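Local coordinates for CRP-like protein Clp (Xanthomonas campestris pv. campestris, PDB 3IWZ) that regulates virulence factor production as a homodimeric, DNA-binding global transcription factor of the CRP family whose DNA binding cyclic di-GMP appears to abolish, at residues S62-A67 and I101-T106; R37-R42 and C108-I113. One frame throughout, in Å; residues are numbered along the deposited sequence.

Interaction 1: S62-A67 and I101-T106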
ATOM      1  N   SER D  62     -17.214  -2.017 -11.799  1.00 37.27           N
ATOM      2  CA  SER D  62     -15.796  -1.757 -11.684  1.00 38.20           C
ATOM      3  C   SER D  62     -15.650  -0.371 -11.050  1.00 38.18           C
ATOM      4  O   SER D  62     -16.337   0.576 -11.443  1.00 38.16           O
ATOM      5  CB  SER D  62     -15.165  -1.803 -13.083  1.00 38.29           C
ATOM      6  OG  SER D  62     -13.751  -1.769 -13.040  1.00 42.24           O
ATOM      7  N   VAL D  63     -14.777  -0.279 -10.050  1.00 37.66           N
ATOM      8  CA  VAL D  63     -14.503   0.972  -9.356  1.00 36.52           C
ATOM      9  C   VAL D  63     -13.003   1.237  -9.356  1.00 36.85           C
ATOM     10  O   VAL D  63     -12.193   0.376  -9.708  1.00 38.84           O
ATOM     11  CB  VAL D  63     -14.985   0.940  -7.882  1.00 36.08           C
ATOM     12  CG1 VAL D  63     -16.507   0.780  -7.821  1.00 33.12           C
ATOM     13  CG2 VAL D  63     -14.302  -0.191  -7.141  1.00 34.14           C
ATOM     14  N   SER D  64     -12.625   2.441  -8.969  1.00 34.85           N
ATOM     15  CA  SER D  64     -11.221   2.776  -8.922  1.00 34.34           C
ATOM     16  C   SER D  64     -10.973   3.486  -7.600  1.00 33.14           C
ATOM     17  O   SER D  64     -11.865   4.147  -7.074  1.00 30.60           O
ATOM     18  CB  SER D  64     -10.851   3.693 -10.089  1.00 33.53           C
ATOM     19  OG  SER D  64     -11.446   4.971  -9.939  1.00 37.21           O
ATOM     20  N   ILE D  65      -9.773   3.314  -7.056  1.00 31.63           N
ATOM     21  CA  ILE D  65      -9.393   3.984  -5.815  1.00 30.79           C
ATOM     22  C   ILE D  65      -8.371   5.019  -6.262  1.00 30.42           C
ATOM     23  O   ILE D  65      -7.342   4.672  -6.839  1.00 31.48           O
ATOM     24  CB  ILE D  65      -8.739   3.029  -4.801  1.00 27.88           C
ATOM     25  CG1 ILE D  65      -9.737   1.956  -4.350  1.00 28.91           C
ATOM     26  CG2 ILE D  65      -8.230   3.816  -3.604  1.00 25.49           C
ATOM     27  CD1 ILE D  65     -10.911   2.476  -3.550  1.00 35.31           C
ATOM     28  N   ILE D  66      -8.664   6.286  -6.004  1.00 30.47           N
ATOM     29  CA  ILE D  66      -7.786   7.363  -6.418  1.00 30.75           C
ATOM     30  C   ILE D  66      -7.324   8.218  -5.244  1.00 34.46           C
ATOM     31  O   ILE D  66      -8.084   8.473  -4.311  1.00 34.36           O
ATOM     32  CB  ILE D  66      -8.505   8.270  -7.452  1.00 29.15           C
ATOM     33  CG1 ILE D  66      -9.292   7.402  -8.440  1.00 29.87           C
ATOM     34  CG2 ILE D  66      -7.482   9.121  -8.209  1.00 27.49           C
ATOM     35  CD1 ILE D  66      -9.918   8.173  -9.597  1.00 32.38           C
ATOM     36  N   ALA D  67      -6.071   8.658  -5.296  1.00 38.69           N
ATOM     37  CA  ALA D  67      -5.505   9.510  -4.252  1.00 41.08           C
ATOM     38  C   ALA D  67      -5.325  10.898  -4.849  1.00 44.01           C
ATOM     39  O   ALA D  67      -5.008  11.034  -6.031  1.00 43.98           O
ATOM     40  CB  ALA D  67      -4.156   8.961  -3.788  1.00 41.49           C
ATOM     41  N   ILE D 101     -10.356   8.609  -3.034  1.00 28.28           N
ATOM     42  CA  ILE D 101     -11.558   8.682  -3.856  1.00 28.32           C
ATOM     43  C   ILE D 101     -11.939   7.284  -4.322  1.00 28.03           C
ATOM     44  O   ILE D 101     -11.080   6.519  -4.766  1.00 27.62           O
ATOM     45  CB  ILE D 101     -11.345   9.482  -5.155  1.00 26.58           C
ATOM     46  CG1 ILE D 101     -10.866  10.899  -4.860  1.00 26.98           C
ATOM     47  CG2 ILE D 101     -12.647   9.520  -5.940  1.00 26.90           C
ATOM     48  CD1 ILE D 101     -10.663  11.744  -6.128  1.00 29.18           C
ATOM     49  N   LEU D 102     -13.228   6.966  -4.217  1.00 28.87           N
ATOM     50  CA  LEU D 102     -13.783   5.698  -4.681  1.00 28.98           C
ATOM     51  C   LEU D 102     -14.681   6.105  -5.850  1.00 30.90           C
ATOM     52  O   LEU D 102     -15.742   6.706  -5.654  1.00 30.45           O
ATOM     53  CB  LEU D 102     -14.625   5.026  -3.599  1.00 28.85           C
ATOM     54  CG  LEU D 102     -15.413   3.798  -4.064  1.00 26.85           C
ATOM     55  CD1 LEU D 102     -14.447   2.694  -4.495  1.00 27.66           C
ATOM     56  CD2 LEU D 102     -16.322   3.310  -2.943  1.00 26.24           C
ATOM     57  N   ARG D 103     -14.251   5.774  -7.062  1.00 31.33           N
ATOM     58  CA  ARG D 103     -14.970   6.160  -8.269  1.00 31.66           C
ATOM     59  C   ARG D 103     -15.372   4.976  -9.150  1.00 34.11           C
ATOM     60  O   ARG D 103     -14.536   4.148  -9.517  1.00 36.60           O
ATOM     61  CB  ARG D 103     -14.079   7.143  -9.037  1.00 32.80           C
ATOM     62  CG  ARG D 103     -14.474   7.495 -10.454  1.00 34.97           C
ATOM     63  CD  ARG D 103     -13.403   8.405 -11.060  1.00 33.89           C
ATOM     64  NE  ARG D 103     -13.290   9.673 -10.335  1.00 35.37           N
ATOM     65  CZ  ARG D 103     -12.283  10.535 -10.472  1.00 32.90           C
ATOM     66  NH1 ARG D 103     -11.279  10.278 -11.306  1.00 32.77           N
ATOM     67  NH2 ARG D 103     -12.284  11.660  -9.776  1.00 29.43           N
ATOM     68  N   THR D 104     -16.661   4.888  -9.473  1.00 34.37           N
ATOM     69  CA  THR D 104     -17.166   3.818 -10.339  1.00 35.23           C
ATOM     70  C   THR D 104     -16.621   4.041 -11.752  1.00 34.68           C
ATOM     71  O   THR D 104     -16.581   5.170 -12.233  1.00 34.06           O
ATOM     72  CB  THR D 104     -18.712   3.824 -10.421  1.00 36.27           C
ATOM     73  OG1 THR D 104     -19.158   5.070 -10.985  1.00 38.06           O
ATOM     74  CG2 THR D 104     -19.327   3.630  -9.039  1.00 33.25           C
ATOM     75  N   ARG D 105     -16.196   2.972 -12.414  1.00 36.29           N
ATOM     76  CA  ARG D 105     -15.667   3.091 -13.773  1.00 38.07           C
ATOM     77  C   ARG D 105     -16.751   2.659 -14.745  1.00 38.88           C
ATOM     78  O   ARG D 105     -16.684   2.941 -15.938  1.00 38.92           O
ATOM     79  CB  ARG D 105     -14.444   2.204 -13.957  1.00 38.76           C
ATOM     80  CG  ARG D 105     -13.304   2.469 -13.002  1.00 43.25           C
ATOM     81  CD  ARG D 105     -12.217   1.433 -13.224  1.00 43.51           C
ATOM     82  NE  ARG D 105     -11.726   1.492 -14.596  1.00 44.80           N
ATOM     83  CZ  ARG D 105     -11.606   0.434 -15.390  1.00 44.79           C
ATOM     84  NH1 ARG D 105     -11.945  -0.768 -14.947  1.00 44.62           N
ATOM     85  NH2 ARG D 105     -11.147   0.577 -16.626  1.00 44.94           N
ATOM     86  N   THR D 106     -17.740   1.957 -14.205  1.00 40.55           N
ATOM     87  CA  THR D 106     -18.885   1.471 -14.963  1.00 42.43           C
ATOM     88  C   THR D 106     -20.068   1.571 -14.018  1.00 43.80           C
ATOM     89  O   THR D 106     -19.935   2.074 -12.901  1.00 45.35           O
ATOM     90  CB  THR D 106     -18.728  -0.017 -15.371  1.00 42.71           C
ATOM     91  OG1 THR D 106     -18.689  -0.832 -14.196  1.00 41.21           O
ATOM     92  CG2 THR D 106     -17.456  -0.233 -16.173  1.00 43.93           C
TER
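S64 turns OG between its own backbone N and carbonyl carbon (chi1 69°), which sets S64 OG 3.5 Å from R103 CB and lets it donate to R103 O; R103 in turn carries CG anti to its backbone N (chi1 169°), 4.0 Å from S64 OG. The two residues form a hydrogen-bonded pair of antiparallel strands, the two middle strands of one sheet of the cyclic nucleotide-binding beta-sandwich. R103 O accepts twice: S64 N reaches it at 2.6 Å and S64 OG at 3.2 Å, from opposite faces of the carbonyl plane. The next hydrogen-bonded pair, I66 with I101, is closed by I66 N to I101 O and by I101 N to I66 O. On the same face as S64, I66 lays CD1 over one face of the R103 guanidinium, whose charge is met by D44 and E74, one on each edge strand of the sheet. V63, I65 and L102 lie on the other face, V63 packing on V58 and L102 on Y56 of the facing sheet; L102 CD1 fits among V63 CB, V63 CG2 and I65 CD1, 3.7 Å from the last. Where the strands give out, S62 O takes a nearly straight bond from R105 N and a weak one from T106 N, while S62 N donates a hydrogen bond to T106 OG1. The R105 chain is bent at chi3, and its guanidinium also makes a cation-pi contact with Y79. R105 NH1 donates to S62 OG over 2.8 Å, with the oxygen 19° out of the guanidinium plane.

Interaction 2: R37-R42 and C108-I113; sequences RRYPTR and CELAEI
C108 O accepts the shortest hydrogen bond between these strands, 2.7 Å from Y39 N, with the donor in the carbonyl plane; R38 CA adds a CA-H...O contact to the same oxygen. C108 N answers with a bond to Y39 O, and at the next hydrogen-bonded pair R37 N and L110 O, then L110 N and R37 O, repeat the exchange. This is antiparallel pairing of an edge strand with its inner neighbour in the second sheet of the cyclic nucleotide-binding beta-sandwich. Y39 points into the sandwich with L110 and C108. Its CG stands anti to the carbonyl carbon (chi1 -64°), on the L110 side. The tyrosine crosses the leucine at about a right angle, and Y39 CE2 meets L110 CB at 3.6 Å. L110 CD1 sits over the ring face, 4.2 Å from the centroid and 27° off the normal, a CH-pi contact; V45 of the facing sheet packs on both side chains. R38 and E109 project from the other face. There R38 CD touches E109 CG at 3.3 Å, aliphatic carbon against aliphatic carbon, while the E109 carboxylate pairs with R36. R37 reaches past the ring to E112, whose OE1 lies 3.1 Å from R37 NH2 but over a face of the guanidinium. The two flat groups stand 88° apart, with no N-H aimed at the oxygen. The attraction between R37 and E112 is thus one of charge alone, probably softened by solvent at this exposed arginine, and directional bonding across the strands rests with the backbone.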
ATOM      1  N   ARG D  37     -27.111  -0.853  -3.259  1.00 54.83           N
ATOM      2  CA  ARG D  37     -27.511   0.342  -3.986  1.00 54.69           C
ATOM      3  C   ARG D  37     -26.796   0.411  -5.329  1.00 53.68           C
ATOM      4  O   ARG D  37     -25.594   0.152  -5.411  1.00 52.93           O
ATOM      5  CB  ARG D  37     -27.184   1.593  -3.172  1.00 55.89           C
ATOM      6  CG  ARG D  37     -27.583   2.893  -3.855  1.00 58.92           C
ATOM      7  CD  ARG D  37     -27.107   4.108  -3.059  1.00 62.12           C
ATOM      8  NE  ARG D  37     -27.511   4.045  -1.655  1.00 64.77           N
ATOM      9  CZ  ARG D  37     -27.179   4.952  -0.740  1.00 65.97           C
ATOM     10  NH1 ARG D  37     -26.436   5.997  -1.080  1.00 66.55           N
ATOM     11  NH2 ARG D  37     -27.587   4.814   0.516  1.00 65.34           N
ATOM     12  N   ARG D  38     -27.540   0.755  -6.377  1.00 51.75           N
ATOM     13  CA  ARG D  38     -26.980   0.871  -7.719  1.00 50.36           C
ATOM     14  C   ARG D  38     -26.347   2.250  -7.901  1.00 48.07           C
ATOM     15  O   ARG D  38     -26.877   3.249  -7.421  1.00 48.37           O
ATOM     16  CB  ARG D  38     -28.084   0.661  -8.767  1.00 53.85           C
ATOM     17  CG  ARG D  38     -28.759  -0.713  -8.714  1.00 55.95           C
ATOM     18  CD  ARG D  38     -27.964  -1.789  -9.458  1.00 58.00           C
ATOM     19  NE  ARG D  38     -28.098  -1.679 -10.911  1.00 59.64           N
ATOM     20  CZ  ARG D  38     -29.249  -1.793 -11.569  1.00 59.55           C
ATOM     21  NH1 ARG D  38     -30.379  -2.025 -10.908  1.00 59.46           N
ATOM     22  NH2 ARG D  38     -29.277  -1.665 -12.888  1.00 59.92           N
ATOM     23  N   TYR D  39     -25.206   2.304  -8.587  1.00 44.39           N
ATOM     24  CA  TYR D  39     -24.520   3.573  -8.819  1.00 41.46           C
ATOM     25  C   TYR D  39     -24.251   3.766 -10.296  1.00 40.15           C
ATOM     26  O   TYR D  39     -23.894   2.823 -11.000  1.00 41.35           O
ATOM     27  CB  TYR D  39     -23.178   3.623  -8.076  1.00 38.86           C
ATOM     28  CG  TYR D  39     -23.303   3.570  -6.578  1.00 37.37           C
ATOM     29  CD1 TYR D  39     -23.234   4.730  -5.805  1.00 35.79           C
ATOM     30  CD2 TYR D  39     -23.528   2.359  -5.932  1.00 34.40           C
ATOM     31  CE1 TYR D  39     -23.388   4.674  -4.427  1.00 36.91           C
ATOM     32  CE2 TYR D  39     -23.684   2.297  -4.566  1.00 35.59           C
ATOM     33  CZ  TYR D  39     -23.615   3.452  -3.820  1.00 34.97           C
ATOM     34  OH  TYR D  39     -23.787   3.361  -2.468  1.00 41.31           O
ATOM     35  N   PRO D  40     -24.413   4.998 -10.789  1.00 39.46           N
ATOM     36  CA  PRO D  40     -24.165   5.269 -12.208  1.00 39.67           C
ATOM     37  C   PRO D  40     -22.652   5.242 -12.389  1.00 40.86           C
ATOM     38  O   PRO D  40     -21.914   5.264 -11.391  1.00 39.41           O
ATOM     39  CB  PRO D  40     -24.716   6.689 -12.406  1.00 39.86           C
ATOM     40  CG  PRO D  40     -25.516   6.982 -11.115  1.00 39.47           C
ATOM     41  CD  PRO D  40     -24.791   6.225 -10.069  1.00 37.57           C
ATOM     42  N   THR D  41     -22.192   5.197 -13.640  1.00 38.64           N
ATOM     43  CA  THR D  41     -20.759   5.208 -13.920  1.00 37.38           C
ATOM     44  C   THR D  41     -20.231   6.616 -13.612  1.00 37.48           C
ATOM     45  O   THR D  41     -21.019   7.540 -13.376  1.00 38.98           O
ATOM     46  CB  THR D  41     -20.470   4.854 -15.407  1.00 36.80           C
ATOM     47  OG1 THR D  41     -19.062   4.655 -15.591  1.00 39.04           O
ATOM     48  CG2 THR D  41     -20.937   5.965 -16.331  1.00 34.08           C
ATOM     49  N   ARG D  42     -18.907   6.770 -13.591  1.00 37.39           N
ATOM     50  CA  ARG D  42     -18.258   8.055 -13.308  1.00 37.53           C
ATOM     51  C   ARG D  42     -18.746   8.762 -12.049  1.00 37.35           C
ATOM     52  O   ARG D  42     -18.655   9.983 -11.922  1.00 36.14           O
ATOM     53  CB  ARG D  42     -18.392   8.990 -14.510  1.00 40.09           C
ATOM     54  CG  ARG D  42     -17.421   8.639 -15.627  1.00 44.92           C
ATOM     55  CD  ARG D  42     -17.607   9.499 -16.863  1.00 48.97           C
ATOM     56  NE  ARG D  42     -16.341   9.638 -17.577  1.00 53.99           N
ATOM     57  CZ  ARG D  42     -15.307  10.330 -17.110  1.00 55.47           C
ATOM     58  NH1 ARG D  42     -15.403  10.943 -15.937  1.00 57.13           N
ATOM     59  NH2 ARG D  42     -14.174  10.394 -17.799  1.00 57.30           N
ATOM     60  N   CYS D 108     -22.418   0.336 -11.285  1.00 43.14           N
ATOM     61  CA  CYS D 108     -22.102  -0.631 -10.236  1.00 43.86           C
ATOM     62  C   CYS D 108     -23.183  -0.905  -9.214  1.00 41.99           C
ATOM     63  O   CYS D 108     -24.056  -0.078  -8.967  1.00 43.17           O
ATOM     64  CB  CYS D 108     -20.854  -0.180  -9.456  1.00 45.16           C
ATOM     65  SG  CYS D 108     -19.355   0.013 -10.415  1.00 48.78           S
ATOM     66  N   GLU D 109     -23.090  -2.081  -8.607  1.00 41.49           N
ATOM     67  CA  GLU D 109     -23.993  -2.482  -7.542  1.00 42.25           C
ATOM     68  C   GLU D 109     -23.055  -2.646  -6.341  1.00 40.88           C
ATOM     69  O   GLU D 109     -22.142  -3.467  -6.373  1.00 40.46           O
ATOM     70  CB  GLU D 109     -24.673  -3.819  -7.854  1.00 42.60           C
ATOM     71  CG  GLU D 109     -26.158  -3.823  -7.513  1.00 47.07           C
ATOM     72  CD  GLU D 109     -26.646  -5.143  -6.952  1.00 48.66           C
ATOM     73  OE1 GLU D 109     -26.430  -6.191  -7.602  1.00 50.20           O
ATOM     74  OE2 GLU D 109     -27.258  -5.127  -5.862  1.00 47.34           O
ATOM     75  N   LEU D 110     -23.253  -1.840  -5.306  1.00 41.03           N
ATOM     76  CA  LEU D 110     -22.409  -1.916  -4.120  1.00 40.83           C
ATOM     77  C   LEU D 110     -23.256  -2.133  -2.881  1.00 41.59           C
ATOM     78  O   LEU D 110     -24.259  -1.455  -2.681  1.00 41.91           O
ATOM     79  CB  LEU D 110     -21.600  -0.623  -3.943  1.00 39.16           C
ATOM     80  CG  LEU D 110     -20.727  -0.153  -5.113  1.00 38.99           C
ATOM     81  CD1 LEU D 110     -20.019   1.131  -4.736  1.00 37.15           C
ATOM     82  CD2 LEU D 110     -19.722  -1.226  -5.477  1.00 37.37           C
ATOM     83  N   ALA D 111     -22.852  -3.085  -2.054  1.00 43.20           N
ATOM     84  CA  ALA D 111     -23.562  -3.368  -0.822  1.00 45.40           C
ATOM     85  C   ALA D 111     -22.781  -2.689   0.294  1.00 46.92           C
ATOM     86  O   ALA D 111     -21.601  -2.973   0.481  1.00 51.33           O
ATOM     87  CB  ALA D 111     -23.624  -4.871  -0.583  1.00 45.54           C
ATOM     88  N   GLU D 112     -23.427  -1.788   1.026  1.00 47.08           N
ATOM     89  CA  GLU D 112     -22.755  -1.098   2.115  1.00 47.20           C
ATOM     90  C   GLU D 112     -23.284  -1.495   3.490  1.00 47.39           C
ATOM     91  O   GLU D 112     -24.446  -1.887   3.641  1.00 46.62           O
ATOM     92  CB  GLU D 112     -22.855   0.426   1.941  1.00 48.45           C
ATOM     93  CG  GLU D 112     -24.266   0.983   1.894  1.00 52.12           C
ATOM     94  CD  GLU D 112     -24.301   2.499   2.047  1.00 53.61           C
ATOM     95  OE1 GLU D 112     -25.378   3.089   1.814  1.00 55.38           O
ATOM     96  OE2 GLU D 112     -23.263   3.100   2.410  1.00 52.37           O
ATOM     97  N   ILE D 113     -22.405  -1.403   4.483  1.00 47.23           N
ATOM     98  CA  ILE D 113     -22.731  -1.720   5.869  1.00 47.92           C
ATOM     99  C   ILE D 113     -21.827  -0.894   6.778  1.00 47.48           C
ATOM    100  O   ILE D 113     -20.616  -0.790   6.544  1.00 47.42           O
ATOM    101  CB  ILE D 113     -22.530  -3.223   6.184  1.00 47.44           C
ATOM    102  CG1 ILE D 113     -23.135  -3.543   7.557  1.00 46.00           C
ATOM    103  CG2 ILE D 113     -21.037  -3.571   6.185  1.00 45.84           C
ATOM    104  CD1 ILE D 113     -23.282  -5.027   7.835  1.00 45.09           C
TER

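Interactions 1 and 2 join strands of the two facing sheets in one beta-sandwich, and strands 101-104 and 108-114 follow each other in the chain. Interaction 1, about 5 Å from the chain centre to its own centre, pairs two inner strands and has the larger buried surface, 610 against 392 Å². Interaction 2 lies about 14 Å out, centre to centre, and binds an edge strand, with exposed arginines, R38 among them on the outer face, and a tyrosine-leucine contact turned into the sandwich. The loop closed by 37-42 and 108-113 encloses interaction 1, and the two meet directly: T104 OG1 probably hydrogen-bonds P40 O at 2.8 Å.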